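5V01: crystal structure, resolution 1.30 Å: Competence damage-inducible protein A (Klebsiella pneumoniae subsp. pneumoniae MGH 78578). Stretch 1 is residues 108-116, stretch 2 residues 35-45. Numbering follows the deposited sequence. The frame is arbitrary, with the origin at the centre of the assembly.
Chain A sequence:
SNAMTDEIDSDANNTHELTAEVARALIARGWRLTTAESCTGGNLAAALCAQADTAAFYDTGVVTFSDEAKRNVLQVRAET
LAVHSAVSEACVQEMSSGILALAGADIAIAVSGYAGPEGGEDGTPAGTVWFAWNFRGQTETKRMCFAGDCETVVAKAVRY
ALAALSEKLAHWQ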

ATOM      1  N   ALA A 108      -2.189  11.253  -9.334  1.00 12.45           N
ATOM      2  CA  ALA A 108      -1.247  10.460  -8.534  1.00 11.12           C
ATOM      3  C   ALA A 108      -0.774  11.301  -7.354  1.00 11.99           C
ATOM      4  O   ALA A 108      -0.469  12.483  -7.496  1.00 14.29           O
ATOM      5  CB  ALA A 108      -0.048  10.006  -9.377  1.00 12.63           C
ATOM      6  N   ILE A 109      -0.737  10.687  -6.187  1.00 10.53           N
ATOM      7  CA  ILE A 109      -0.068  11.252  -5.017  1.00 10.43           C
ATOM      8  C   ILE A 109       1.144  10.414  -4.711  1.00 10.25           C
ATOM      9  O   ILE A 109       1.035   9.180  -4.642  1.00 11.42           O
ATOM     10  CB  ILE A 109      -0.981  11.320  -3.795  1.00 11.84           C
ATOM     11  CG1 ILE A 109      -2.207  12.172  -4.106  1.00 13.47           C
ATOM     12  CG2 ILE A 109      -0.211  11.844  -2.607  1.00 13.50           C
ATOM     13  CD1 ILE A 109      -3.250  12.206  -3.027  1.00 15.04           C
ATOM     14  N   ALA A 110       2.284  11.085  -4.530  1.00 10.57           N
ATOM     15  CA  ALA A 110       3.481  10.454  -3.971  1.00 10.98           C
ATOM     16  C   ALA A 110       3.864  11.141  -2.679  1.00 10.62           C
ATOM     17  O   ALA A 110       3.763  12.349  -2.584  1.00 12.13           O
ATOM     18  CB  ALA A 110       4.642  10.481  -4.955  1.00 12.30           C
ATOM     19  N   VAL A 111       4.330  10.356  -1.720  1.00 10.39           N
ATOM     20  CA  VAL A 111       4.728  10.837  -0.400  1.00 10.43           C
ATOM     21  C   VAL A 111       6.054  10.161  -0.059  1.00 11.45           C
ATOM     22  O   VAL A 111       6.160   8.957  -0.127  1.00 11.90           O
ATOM     23  CB  VAL A 111       3.678  10.502   0.670  1.00 11.79           C
ATOM     24  CG1 VAL A 111       4.072  11.104   2.004  1.00 13.15           C
ATOM     25  CG2 VAL A 111       2.298  10.978   0.259  1.00 13.41           C
ATOM     26  N   SER A 112       7.043  10.947   0.329  1.00 11.36           N
ATOM     27  CA  SER A 112       8.344  10.424   0.743  1.00 12.73           C
ATOM     28  C   SER A 112       8.914  11.293   1.835  1.00 13.54           C
ATOM     29  O   SER A 112       9.046  12.503   1.640  1.00 15.79           O
ATOM     30  CB  SER A 112       9.287  10.365  -0.447  1.00 13.42           C
ATOM     31  OG  SER A 112      10.501   9.736  -0.097  1.00 17.29           O
ATOM     32  N   GLY A 113       9.279  10.696   2.963  1.00 14.07           N
ATOM     33  CA  GLY A 113       9.761  11.448   4.101  1.00 15.53           C
ATOM     34  C   GLY A 113      10.552  10.613   5.076  1.00 15.68           C
ATOM     35  O   GLY A 113      10.827   9.429   4.844  1.00 17.80           O
ATOM     36  N   TYR A 114      10.956  11.278   6.155  1.00 18.44           N
ATOM     37  CA  TYR A 114      11.581  10.646   7.314  1.00 20.53           C
ATOM     38  C   TYR A 114      10.557  10.715   8.440  1.00 21.97           C
ATOM     39  O   TYR A 114      10.345  11.781   9.023  1.00 24.83           O
ATOM     40  CB  TYR A 114      12.882  11.353   7.731  1.00 24.74           C
ATOM     41  CG  TYR A 114      13.938  11.330   6.668  1.00 25.09           C
ATOM     42  CD1 TYR A 114      14.585  10.134   6.318  1.00 25.91           C
ATOM     43  CD2 TYR A 114      14.292  12.503   5.987  1.00 23.69           C
ATOM     44  CE1 TYR A 114      15.542  10.112   5.324  1.00 25.98           C
ATOM     45  CE2 TYR A 114      15.259  12.486   4.994  1.00 24.38           C
ATOM     46  CZ  TYR A 114      15.868  11.290   4.662  1.00 25.86           C
ATOM     47  OH  TYR A 114      16.827  11.264   3.679  1.00 28.68           O
ATOM     48  N   ALA A 115       9.898   9.593   8.721  1.00 21.95           N
ATOM     49  CA  ALA A 115       8.877   9.554   9.772  1.00 23.70           C
ATOM     50  C   ALA A 115       9.496   9.540  11.156  1.00 25.03           C
ATOM     51  O   ALA A 115       8.900  10.046  12.097  1.00 28.05           O
ATOM     52  CB  ALA A 115       7.949   8.363   9.581  1.00 25.56           C
ATOM     53  N   GLY A 116      10.701   8.970  11.273  1.00 24.09           N
ATOM     54  CA  GLY A 116      11.452   8.967  12.525  1.00 27.66           C
ATOM     55  C   GLY A 116      11.660   7.577  13.102  1.00 31.64           C
ATOM     56  O   GLY A 116      11.155   6.587  12.545  1.00 31.86           O
TER
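Stretch 2 (35-45) TAESCTGGNLA

Stretch 2 lies alongside stretch 1 as a parallel neighbour in a β-sheet and then curls over one face of it. Strand 35-37 runs in the same direction as strand 108-113, their axes 6° apart and 4.8 Å at closest approach. The register pairs Ile-109 with Thr-35 (CA to CA 4.9 Å) and Ala-110 with Ala-36 (CA to CA 4.7 Å). Ala-36 carries the pairing through both its backbone polar groups: its N donates to Ile-109 O at 2.9 Å, and its O accepts from Val-111 N at 3.1 Å. The same carbonyls also receive CA-H contacts, Thr-35 CA to Ile-109 O at 3.3 Å and Ala-110 CA to Ala-36 O at 3.2 Å.

Beyond this the chains drift apart, CA to CA widening to 5.4 Å for Ser-112 and Ser-38 and to 5.7 Å for Gly-113 and Cys-39. The bond from Ser-38 N to Val-111 O is weak, 3.4 Å long, and water 1 fills the widening gap: it accepts from Ser-38 N (2.8 Å) and Thr-40 N (2.9 Å) and donates to Val-111 O (2.8 Å). Farther along, water 2 joins the two serines, 2.8 Å from Ser-38 OG and 2.5 Å from Ser-112 OG, while water 3 accepts from Gly-113 N at 2.9 Å and, weakly, from Cys-39 N at 3.0 Å.

On the face bearing Ala-110 and Ala-36 the relief is low, the two CB atoms 4.4 Å apart. The face bearing Ile-109 and Val-111 is bulkier. A type I turn from Ser-38 to Gly-41 and a type I' turn from Thr-40 to Asn-43 bring the chain round into a helix, whose Leu-44 points toward stretch 1. Leu-44 CD2 lies 4.0 Å from Ile-109 CG2 and 4.3 Å from Val-111 CG2, one methyl meeting two neighbours on the strand. Val-111 CG1 meets Thr-40 CG2 at 4.0 Å, so this valine spans from the turn to the helix. Glu-37 ties the curl together from within: its OE1 accepts from Thr-40 OG1 (2.7 Å) and Leu-44 N (2.9 Å), its OE2 from Ala-45 N (3.0 Å).

At the far end the bump is Cys-39, chi1 p, whose SG comes within 3.3 Å of Gly-113 N. Gly-113 leaves room for it, since a CB on Gly-113 would lie a tight 3.4 Å from Cys-39 SG. Ala-115, pointing toward stretch 2, adds its CB at 4.3 Å from Cys-39 CB. Together the stretches bury 490 Å².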

ATOM      1  N   THR A  35      -1.666   5.970  -5.894  1.00  9.50           N
ATOM      2  CA  THR A  35      -0.751   6.405  -4.844  1.00  9.87           C
ATOM      3  C   THR A  35       0.558   5.655  -4.848  1.00  9.84           C
ATOM      4  O   THR A  35       0.598   4.444  -5.129  1.00  9.52           O
ATOM      5  CB  THR A  35      -1.379   6.269  -3.443  1.00 10.78           C
ATOM      6  OG1 THR A  35      -1.746   4.911  -3.181  1.00 11.66           O
ATOM      7  CG2 THR A  35      -2.557   7.180  -3.272  1.00 11.17           C
ATOM      8  N   ALA A  36       1.619   6.366  -4.471  1.00  9.37           N
ATOM      9  CA  ALA A  36       2.947   5.774  -4.266  1.00  9.58           C
ATOM     10  C   ALA A  36       3.480   6.287  -2.937  1.00  9.73           C
ATOM     11  O   ALA A  36       3.550   7.490  -2.711  1.00 11.55           O
ATOM     12  CB  ALA A  36       3.907   6.135  -5.398  1.00 10.77           C
ATOM     13  N   GLU A  37       3.855   5.367  -2.056  1.00  9.44           N
ATOM     14  CA  GLU A  37       4.269   5.690  -0.700  1.00  9.99           C
ATOM     15  C   GLU A  37       5.599   5.071  -0.372  1.00 10.37           C
ATOM     16  O   GLU A  37       5.989   4.053  -0.942  1.00 11.93           O
ATOM     17  CB  GLU A  37       3.237   5.093   0.275  1.00 11.28           C
ATOM     18  CG  GLU A  37       1.853   5.689   0.171  1.00 11.31           C
ATOM     19  CD  GLU A  37       0.885   4.995   1.118  1.00 10.64           C
ATOM     20  OE1 GLU A  37       1.000   5.189   2.354  1.00 10.29           O
ATOM     21  OE2 GLU A  37      -0.003   4.290   0.612  1.00 11.14           O
ATOM     22  N   SER A  38       6.272   5.676   0.585  1.00 13.07           N
ATOM     23  CA  SER A  38       7.477   5.122   1.168  1.00 13.86           C
ATOM     24  C   SER A  38       7.273   5.089   2.693  1.00 13.88           C
ATOM     25  O   SER A  38       6.700   4.132   3.209  1.00 14.22           O
ATOM     26  CB  SER A  38       8.678   5.916   0.667  1.00 16.40           C
ATOM     27  OG  SER A  38       9.895   5.388   1.147  1.00 19.11           O
ATOM     28  N   CYS A  39       7.631   6.165   3.394  1.00 14.94           N
ATOM     29  CA  CYS A  39       7.533   6.224   4.854  1.00 16.14           C
ATOM     30  C   CYS A  39       6.127   5.990   5.402  1.00 13.83           C
ATOM     31  O   CYS A  39       5.980   5.441   6.495  1.00 17.10           O
ATOM     32  CB  CYS A  39       8.065   7.557   5.406  1.00 20.02           C
ATOM     33  SG  CYS A  39       7.159   9.041   4.904  1.00 22.57           S
ATOM     34  N   THR A  40       5.094   6.401   4.662  1.00 12.61           N
ATOM     35  CA  THR A  40       3.732   6.206   5.145  1.00 11.87           C
ATOM     36  C   THR A  40       3.245   4.748   5.025  1.00 11.29           C
ATOM     37  O   THR A  40       2.176   4.418   5.539  1.00 12.12           O
ATOM     38  CB  THR A  40       2.713   7.193   4.513  1.00 12.53           C
ATOM     39  OG1 THR A  40       2.715   7.085   3.095  1.00 12.72           O
ATOM     40  CG2 THR A  40       2.981   8.636   4.925  1.00 14.04           C
ATOM     41  N   GLY A  41       4.009   3.909   4.316  1.00 11.51           N
ATOM     42  CA  GLY A  41       3.914   2.463   4.517  1.00 11.76           C
ATOM     43  C   GLY A  41       2.723   1.740   3.925  1.00 10.46           C
ATOM     44  O   GLY A  41       2.584   0.544   4.165  1.00 11.97           O
ATOM     45  N   GLY A  42       1.867   2.444   3.173  1.00 10.14           N
ATOM     46  CA  GLY A  42       0.598   1.871   2.736  1.00 10.10           C
ATOM     47  C   GLY A  42      -0.607   2.413   3.479  1.00  9.54           C
ATOM     48  O   GLY A  42      -1.730   2.075   3.136  1.00  9.99           O
ATOM     49  N   ASN A  43      -0.378   3.268   4.486  1.00  9.49           N
ATOM     50  CA  ASN A  43      -1.509   3.861   5.221  1.00 10.08           C
ATOM     51  C   ASN A  43      -2.347   4.816   4.382  1.00  9.77           C
ATOM     52  O   ASN A  43      -3.538   4.993   4.633  1.00 11.03           O
ATOM     53  CB  ASN A  43      -1.014   4.545   6.489  1.00 11.23           C
ATOM     54  CG  ASN A  43      -0.590   3.563   7.534  1.00 11.38           C
ATOM     55  OD1 ASN A  43      -1.422   2.849   8.058  1.00 14.45           O
ATOM     56  ND2 ASN A  43       0.712   3.479   7.799  1.00 13.17           N
ATOM     57  N   LEU A  44      -1.739   5.439   3.362  1.00  9.58           N
ATOM     58  CA  LEU A  44      -2.553   6.275   2.453  1.00 10.05           C
ATOM     59  C   LEU A  44      -3.496   5.435   1.595  1.00 10.02           C
ATOM     60  O   LEU A  44      -4.715   5.684   1.538  1.00 10.75           O
ATOM     61  CB  LEU A  44      -1.658   7.173   1.600  1.00 10.17           C
ATOM     62  CG  LEU A  44      -2.396   8.101   0.634  1.00 11.06           C
ATOM     63  CD1 LEU A  44      -3.394   9.060   1.302  1.00 12.32           C
ATOM     64  CD2 LEU A  44      -1.424   8.903  -0.203  1.00 12.64           C
ATOM     65  N   ALA A  45      -2.946   4.382   0.977  1.00  9.99           N
ATOM     66  CA  ALA A  45      -3.771   3.406   0.262  1.00 10.22           C
ATOM     67  C   ALA A  45      -4.849   2.870   1.211  1.00 10.52           C
ATOM     68  O   ALA A  45      -5.985   2.707   0.802  1.00 11.66           O
ATOM     69  CB  ALA A  45      -2.905   2.263  -0.301  1.00 10.17           C
TER
HETATM   70  O   HOH W   1       5.066   7.720   2.082  1.00 17.89           O
HETATM   71  O   HOH W   2      11.479   7.678   0.937  1.00 35.20           O
HETATM   72  O   HOH W   3      10.020   7.891   2.652  1.00 24.14           O